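Mitochondrial ubiquitin ligase activator of NFKB 1 (Homo sapiens, PDB 6M2D) acts as an E3 ubiquitin and SUMO ligase of the mitochondrial outer membrane, its RING domain working with a ubiquitin-loaded E2 to pass ubiquitin to substrates such as AKT1. Local coordinates at residues 13-18 with 23-28; 30-33 with 38-41. All coordinates share one frame; numbering follows the deposited sequence.

Contact 1 (13-18 with 23-28); sequences SFKSCV and GHVCSC. With ZN (zinc ion), chain H; ZN (zinc ion), chain G.
Ser16 and Cys17 both turn their backbone N-H groups to the carbonyl of Ser27. Ser16 N donates to Ser27 O at 3.0 Å, nearly straight (169°) but from above the carbonyl plane; the second bond, from Cys17 N, is weak. Farther along, a water donates to Cys17 O at 2.7 Å and accepts from Cys26 N, bridging the backbones where they stand too far apart to bond directly. Val25 CA adds a C-H···O contact to Cys17 O.

Side-chain packing flanks these bonds. Val18 CG2 meets Val25 CG2 at 3.8 Å. With CG beside its backbone N (chi1 -55°) and the chain extended beyond, Lys15 runs alongside Val25 and Cys26, CD lying 3.4 Å from Val25 O, and its NZ makes a weak bond to Lys4 O. Cut back to an alanine, this side chain would probably no longer cover the Val25-Cys26 backbone, and Lys4 O would lose its weak donor.

Metal bonds fix the 23-28 side: His24 ND1 and Cys28 SG each bind a different zinc, 2.1 Å and 2.4 Å away. Backbone bonding thus ties strand 17-20 and its approach to a loop that serves both metals of the RING finger.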
ATOM      1  N   SER A  13      -1.075  -9.609   5.707  1.00 16.32           N
ATOM      2  CA  SER A  13      -1.699  -9.840   4.418  1.00 17.36           C
ATOM      3  C   SER A  13      -0.679  -9.566   3.324  1.00 16.69           C
ATOM      4  O   SER A  13       0.292  -8.830   3.522  1.00 16.53           O
ATOM      5  CB  SER A  13      -2.949  -8.960   4.225  1.00 15.90           C
ATOM      6  OG  SER A  13      -3.958  -9.280   5.177  1.00 17.85           O
ATOM      7  N   PHE A  14      -0.890 -10.197   2.173  1.00 15.31           N
ATOM      8  CA  PHE A  14      -0.047  -9.948   1.013  1.00 16.06           C
ATOM      9  C   PHE A  14      -0.306  -8.552   0.467  1.00 14.96           C
ATOM     10  O   PHE A  14      -1.409  -8.010   0.593  1.00 16.51           O
ATOM     11  CB  PHE A  14      -0.321 -10.974  -0.087  1.00 16.59           C
ATOM     12  CG  PHE A  14      -0.034 -12.397   0.312  1.00 16.52           C
ATOM     13  CD1 PHE A  14       1.182 -12.744   0.888  1.00 18.06           C
ATOM     14  CD2 PHE A  14      -0.980 -13.389   0.098  1.00 15.30           C
ATOM     15  CE1 PHE A  14       1.455 -14.059   1.241  1.00 15.49           C
ATOM     16  CE2 PHE A  14      -0.716 -14.713   0.444  1.00 19.19           C
ATOM     17  CZ  PHE A  14       0.508 -15.045   1.019  1.00 17.80           C
ATOM     18  N   LYS A  15       0.728  -7.973  -0.136  1.00 15.12           N
ATOM     19  CA  LYS A  15       0.581  -6.703  -0.834  1.00 15.19           C
ATOM     20  C   LYS A  15      -0.453  -6.825  -1.948  1.00 17.03           C
ATOM     21  O   LYS A  15      -0.493  -7.814  -2.681  1.00 17.13           O
ATOM     22  CB  LYS A  15       1.927  -6.260  -1.407  1.00 17.05           C
ATOM     23  CG  LYS A  15       3.062  -6.167  -0.382  1.00 15.97           C
ATOM     24  CD  LYS A  15       4.388  -5.881  -1.073  1.00 18.31           C
ATOM     25  CE  LYS A  15       5.530  -5.750  -0.067  1.00 22.72           C
ATOM     26  NZ  LYS A  15       6.792  -5.272  -0.691  1.00 25.42           N
ATOM     27  N   SER A  16      -1.290  -5.812  -2.079  1.00 15.17           N
ATOM     28  CA  SER A  16      -2.406  -5.913  -3.009  1.00 14.00           C
ATOM     29  C   SER A  16      -2.777  -4.586  -3.652  1.00 18.26           C
ATOM     30  O   SER A  16      -3.671  -4.571  -4.502  1.00 16.76           O
ATOM     31  CB  SER A  16      -3.625  -6.523  -2.283  1.00 14.35           C
ATOM     32  OG  SER A  16      -4.295  -5.562  -1.476  1.00 16.97           O
ATOM     33  N   CYS A  17      -2.097  -3.488  -3.314  1.00 15.80           N
ATOM     34  CA  CYS A  17      -2.436  -2.148  -3.766  1.00 16.07           C
ATOM     35  C   CYS A  17      -1.248  -1.515  -4.477  1.00 17.41           C
ATOM     36  O   CYS A  17      -0.089  -1.744  -4.115  1.00 18.62           O
ATOM     37  CB  CYS A  17      -2.827  -1.249  -2.582  1.00 16.66           C
ATOM     38  SG  CYS A  17      -4.242  -1.800  -1.624  1.00 18.66           S
ATOM     39  N   VAL A  18      -1.545  -0.709  -5.491  1.00 15.54           N
ATOM     40  CA  VAL A  18      -0.587   0.228  -6.070  1.00 16.90           C
ATOM     41  C   VAL A  18      -0.993   1.627  -5.637  1.00 18.88           C
ATOM     42  O   VAL A  18      -2.148   2.030  -5.821  1.00 15.90           O
ATOM     43  CB  VAL A  18      -0.536   0.136  -7.607  1.00 17.91           C
ATOM     44  CG1 VAL A  18       0.579   1.041  -8.144  1.00 21.79           C
ATOM     45  CG2 VAL A  18      -0.341  -1.305  -8.060  1.00 16.39           C
ATOM     46  N   GLY A  23       3.677   5.149  -7.089  1.00 23.15           N
ATOM     47  CA  GLY A  23       3.825   3.871  -7.763  1.00 22.73           C
ATOM     48  C   GLY A  23       4.179   2.695  -6.874  1.00 24.52           C
ATOM     49  O   GLY A  23       4.320   1.575  -7.378  1.00 21.42           O
ATOM     50  N   HIS A  24       4.303   2.896  -5.570  1.00 18.44           N
ATOM     51  CA  HIS A  24       4.811   1.836  -4.715  1.00 19.55           C
ATOM     52  C   HIS A  24       3.737   0.797  -4.426  1.00 15.72           C
ATOM     53  O   HIS A  24       2.561   1.125  -4.249  1.00 16.91           O
ATOM     54  CB  HIS A  24       5.365   2.429  -3.419  1.00 21.20           C
ATOM     55  CG  HIS A  24       6.671   3.130  -3.614  1.00 21.01           C
ATOM     56  ND1 HIS A  24       6.896   4.426  -3.203  1.00 20.98           N
ATOM     57  CD2 HIS A  24       7.818   2.717  -4.204  1.00 24.74           C
ATOM     58  CE1 HIS A  24       8.130   4.777  -3.521  1.00 22.73           C
ATOM     59  NE2 HIS A  24       8.709   3.757  -4.129  1.00 25.22           N
ATOM     60  N   VAL A  25       4.156  -0.465  -4.403  1.00 15.54           N
ATOM     61  CA  VAL A  25       3.318  -1.607  -4.050  1.00 18.27           C
ATOM     62  C   VAL A  25       3.801  -2.083  -2.688  1.00 16.40           C
ATOM     63  O   VAL A  25       4.766  -2.845  -2.601  1.00 18.41           O
ATOM     64  CB  VAL A  25       3.415  -2.734  -5.086  1.00 20.05           C
ATOM     65  CG1 VAL A  25       2.591  -3.947  -4.642  1.00 17.00           C
ATOM     66  CG2 VAL A  25       2.981  -2.249  -6.457  1.00 19.45           C
ATOM     67  N   CYS A  26       3.157  -1.631  -1.616  1.00 14.88           N
ATOM     68  CA  CYS A  26       3.640  -2.004  -0.292  1.00 18.26           C
ATOM     69  C   CYS A  26       2.558  -2.422   0.688  1.00 15.09           C
ATOM     70  O   CYS A  26       2.912  -2.837   1.794  1.00 17.10           O
ATOM     71  CB  CYS A  26       4.426  -0.847   0.350  1.00 18.40           C
ATOM     72  SG  CYS A  26       3.481   0.692   0.461  1.00 18.05           S
ATOM     73  N   SER A  27       1.272  -2.326   0.355  1.00 17.45           N
ATOM     74  CA  SER A  27       0.256  -2.440   1.391  1.00 14.78           C
ATOM     75  C   SER A  27      -0.903  -3.321   0.938  1.00 15.68           C
ATOM     76  O   SER A  27      -1.204  -3.418  -0.254  1.00 15.62           O
ATOM     77  CB  SER A  27      -0.269  -1.045   1.792  1.00 15.00           C
ATOM     78  OG  SER A  27      -1.480  -1.140   2.523  1.00 16.42           O
ATOM     79  N   CYS A  28      -1.551  -3.966   1.909  1.00 12.36           N
ATOM     80  CA  CYS A  28      -2.836  -4.595   1.659  1.00 15.53           C
ATOM     81  C   CYS A  28      -3.934  -3.541   1.715  1.00 15.83           C
ATOM     82  O   CYS A  28      -3.702  -2.389   2.094  1.00 18.05           O
ATOM     83  CB  CYS A  28      -3.113  -5.696   2.676  1.00 15.61           C
ATOM     84  SG  CYS A  28      -3.467  -5.091   4.351  1.00 17.72           S
TER
HETATM   85 ZN    ZN H 402       5.467   5.556  -2.186  1.00 28.04          ZN
HETATM   86 ZN    ZN G 401      -1.639  -4.726   5.806  1.00 25.40          ZN
HETATM   87  O   HOH W   1       0.573  -0.397  -1.896  1.00 15.84           O

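Contact 2 (30-33 with 38-41); sequences ECYR and PKKC. With ZN (zinc ion), chain G; ZN (zinc ion), chain H; SO4 (sulfate ion), chain J.
Tyr32 and Lys39 join the short helix 29-34 of the RING finger to the loop that carries the later zinc ligands. In this cross-brace fold the metal-binding residues interleave, one site using Cys7, Cys10, Cys28 and Cys31 and the other Cys22, His24, Cys41 and Cys44.

The apolar part of the contact is a lysine chain laid over a tyrosine face. The side chain of Tyr32 meets that of Lys39 at about a right angle. Lys39 CD comes within 3.4 Å of Tyr32 CE1, while CE also lies over the ring. A cation-pi attraction adds little at most, because Lys39 NZ is 5.0 Å from the centroid of the Tyr32 ring, though close to its normal.

Hydrogen bonding takes up the ammonium group instead. The lysine chain is bent at its last torsion (chi4 -69°), bringing NZ to the carbonyls near the end of the helix. Lys39 NZ donates to Tyr32 O at 3.0 Å, in the carbonyl plane, and to Arg33 O at 2.9 Å from well above that carbonyl's plane. Leu35 O is a third acceptor, so three backbone oxygens grip one charge where the helix dipole would probably welcome it.

Metal and ion bonds stand apart from this pairing. Cys31 SG binds one zinc on the helix side, and Cys41 SG binds the other from the loop. Lys40 heads elsewhere: its NZ donates to O2 of a sulfate, probably from the crystallisation liquor, at 2.9 Å, and Arg45 NH2 bonds the same ion.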
ATOM      1  N   GLU A  30      -6.736  -3.410   3.623  1.00 21.28           N
ATOM      2  CA  GLU A  30      -7.195  -3.029   4.958  1.00 24.29           C
ATOM      3  C   GLU A  30      -6.270  -1.996   5.585  1.00 22.12           C
ATOM      4  O   GLU A  30      -6.730  -1.035   6.212  1.00 25.41           O
ATOM      5  CB  GLU A  30      -7.306  -4.268   5.850  1.00 25.08           C
ATOM      6  CG  GLU A  30      -8.728  -4.803   5.988  1.00 37.84           C
ATOM      7  CD  GLU A  30      -8.825  -5.974   6.954  1.00 43.04           C
ATOM      8  OE1 GLU A  30      -7.909  -6.134   7.793  1.00 39.10           O
ATOM      9  OE2 GLU A  30      -9.811  -6.740   6.860  1.00 43.79           O
ATOM     10  N   CYS A  31      -4.964  -2.158   5.395  1.00 18.00           N
ATOM     11  CA  CYS A  31      -4.024  -1.217   5.992  1.00 17.56           C
ATOM     12  C   CYS A  31      -4.126   0.151   5.331  1.00 20.85           C
ATOM     13  O   CYS A  31      -3.995   1.182   6.006  1.00 22.53           O
ATOM     14  CB  CYS A  31      -2.611  -1.773   5.893  1.00 19.73           C
ATOM     15  SG  CYS A  31      -2.304  -3.005   7.174  1.00 17.66           S
ATOM     16  N   TYR A  32      -4.361   0.189   4.014  1.00 18.54           N
ATOM     17  CA  TYR A  32      -4.567   1.469   3.348  1.00 20.28           C
ATOM     18  C   TYR A  32      -5.741   2.217   3.969  1.00 19.07           C
ATOM     19  O   TYR A  32      -5.639   3.406   4.290  1.00 21.74           O
ATOM     20  CB  TYR A  32      -4.809   1.276   1.852  1.00 16.43           C
ATOM     21  CG  TYR A  32      -5.372   2.548   1.280  1.00 20.93           C
ATOM     22  CD1 TYR A  32      -4.565   3.672   1.147  1.00 19.62           C
ATOM     23  CD2 TYR A  32      -6.717   2.655   0.933  1.00 21.54           C
ATOM     24  CE1 TYR A  32      -5.066   4.855   0.661  1.00 21.10           C
ATOM     25  CE2 TYR A  32      -7.234   3.840   0.438  1.00 23.63           C
ATOM     26  CZ  TYR A  32      -6.400   4.936   0.304  1.00 26.23           C
ATOM     27  OH  TYR A  32      -6.894   6.120  -0.190  1.00 28.78           O
ATOM     28  N   ARG A  33      -6.878   1.536   4.120  1.00 20.95           N
ATOM     29  CA  ARG A  33      -8.040   2.167   4.731  1.00 20.02           C
ATOM     30  C   ARG A  33      -7.727   2.655   6.140  1.00 23.20           C
ATOM     31  O   ARG A  33      -8.209   3.713   6.560  1.00 21.67           O
ATOM     32  CB  ARG A  33      -9.210   1.186   4.753  1.00 24.67           C
ATOM     33  CG  ARG A  33      -9.933   1.053   3.423  1.00 27.16           C
ATOM     34  CD  ARG A  33     -11.245   0.296   3.587  1.00 37.49           C
ATOM     35  NE  ARG A  33     -11.196  -0.996   2.909  1.00 39.12           N
ATOM     36  CZ  ARG A  33     -11.208  -2.171   3.531  1.00 35.92           C
ATOM     37  NH1 ARG A  33     -11.285  -2.221   4.856  1.00 37.75           N
ATOM     38  NH2 ARG A  33     -11.149  -3.299   2.827  1.00 31.58           N
ATOM     39  N   PRO A  38      -3.406  12.900   6.836  1.00 28.53           N
ATOM     40  CA  PRO A  38      -3.584  12.604   5.409  1.00 30.79           C
ATOM     41  C   PRO A  38      -2.792  11.372   4.998  1.00 27.84           C
ATOM     42  O   PRO A  38      -1.648  11.227   5.413  1.00 30.43           O
ATOM     43  CB  PRO A  38      -3.040  13.854   4.724  1.00 28.18           C
ATOM     44  CG  PRO A  38      -1.976  14.339   5.661  1.00 29.44           C
ATOM     45  CD  PRO A  38      -2.471  14.021   7.055  1.00 27.77           C
ATOM     46  N   LYS A  39      -3.398  10.503   4.194  1.00 30.98           N
ATOM     47  CA  LYS A  39      -2.802   9.205   3.905  1.00 25.24           C
ATOM     48  C   LYS A  39      -1.501   9.363   3.127  1.00 24.41           C
ATOM     49  O   LYS A  39      -1.455  10.021   2.083  1.00 21.20           O
ATOM     50  CB  LYS A  39      -3.798   8.340   3.135  1.00 24.39           C
ATOM     51  CG  LYS A  39      -5.015   7.942   3.972  1.00 26.13           C
ATOM     52  CD  LYS A  39      -5.905   6.975   3.232  1.00 24.88           C
ATOM     53  CE  LYS A  39      -7.194   6.690   3.984  1.00 25.26           C
ATOM     54  NZ  LYS A  39      -6.961   5.903   5.214  1.00 25.19           N
ATOM     55  N   LYS A  40      -0.435   8.763   3.650  1.00 21.88           N
ATOM     56  CA  LYS A  40       0.884   8.853   3.046  1.00 21.88           C
ATOM     57  C   LYS A  40       1.441   7.455   2.825  1.00 23.21           C
ATOM     58  O   LYS A  40       1.170   6.530   3.598  1.00 20.19           O
ATOM     59  CB  LYS A  40       1.849   9.680   3.922  1.00 24.28           C
ATOM     60  CG  LYS A  40       1.329  11.077   4.231  1.00 24.44           C
ATOM     61  CD  LYS A  40       2.392  11.989   4.821  1.00 31.96           C
ATOM     62  CE  LYS A  40       1.819  13.390   5.023  1.00 40.71           C
ATOM     63  NZ  LYS A  40       2.791  14.334   5.636  1.00 47.67           N
ATOM     64  N   CYS A  41       2.228   7.316   1.763  1.00 20.50           N
ATOM     65  CA  CYS A  41       2.794   6.019   1.418  1.00 16.89           C
ATOM     66  C   CYS A  41       3.762   5.560   2.500  1.00 22.30           C
ATOM     67  O   CYS A  41       4.662   6.323   2.887  1.00 19.37           O
ATOM     68  CB  CYS A  41       3.513   6.095   0.072  1.00 20.81           C
ATOM     69  SG  CYS A  41       4.450   4.607  -0.346  1.00 17.90           S
TER
HETATM   70 ZN    ZN G 401      -1.639  -4.726   5.806  1.00 25.40          ZN
HETATM   71 ZN    ZN H 402       5.467   5.556  -2.186  1.00 28.04          ZN
HETATM   72  S   SO4 J 404       4.675  13.123   8.695  1.00 60.14           S
HETATM   73  O1  SO4 J 404       5.773  12.175   8.907  1.00 47.58           O
HETATM   74  O2  SO4 J 404       3.693  12.557   7.768  1.00 53.90           O
HETATM   75  O3  SO4 J 404       4.008  13.396   9.970  1.00 60.04           O
HETATM   76  O4  SO4 J 404       5.227  14.361   8.141  1.00 42.88           O

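In the fold
Contact 1 lies near the centre of the chain and is partly buried, whereas contact 2 is a smaller surface contact; their centres are 11 Å apart. They follow one another in the chain, the 23-28 loop leading directly into helix 29-34, and both hold ligands of both zinc ions. Cys28 and Cys31 share one metal, His24 and Cys41 the other, which makes the metals the common framework. The contacts also touch where Cys26 SG packs against Cys41 SG. Their chemistry differs with place: contact 1 relies on backbone bonds, a bridging water and valine packing, contact 2 on one lysine that lies over a tyrosine ring and grips helix carbonyls.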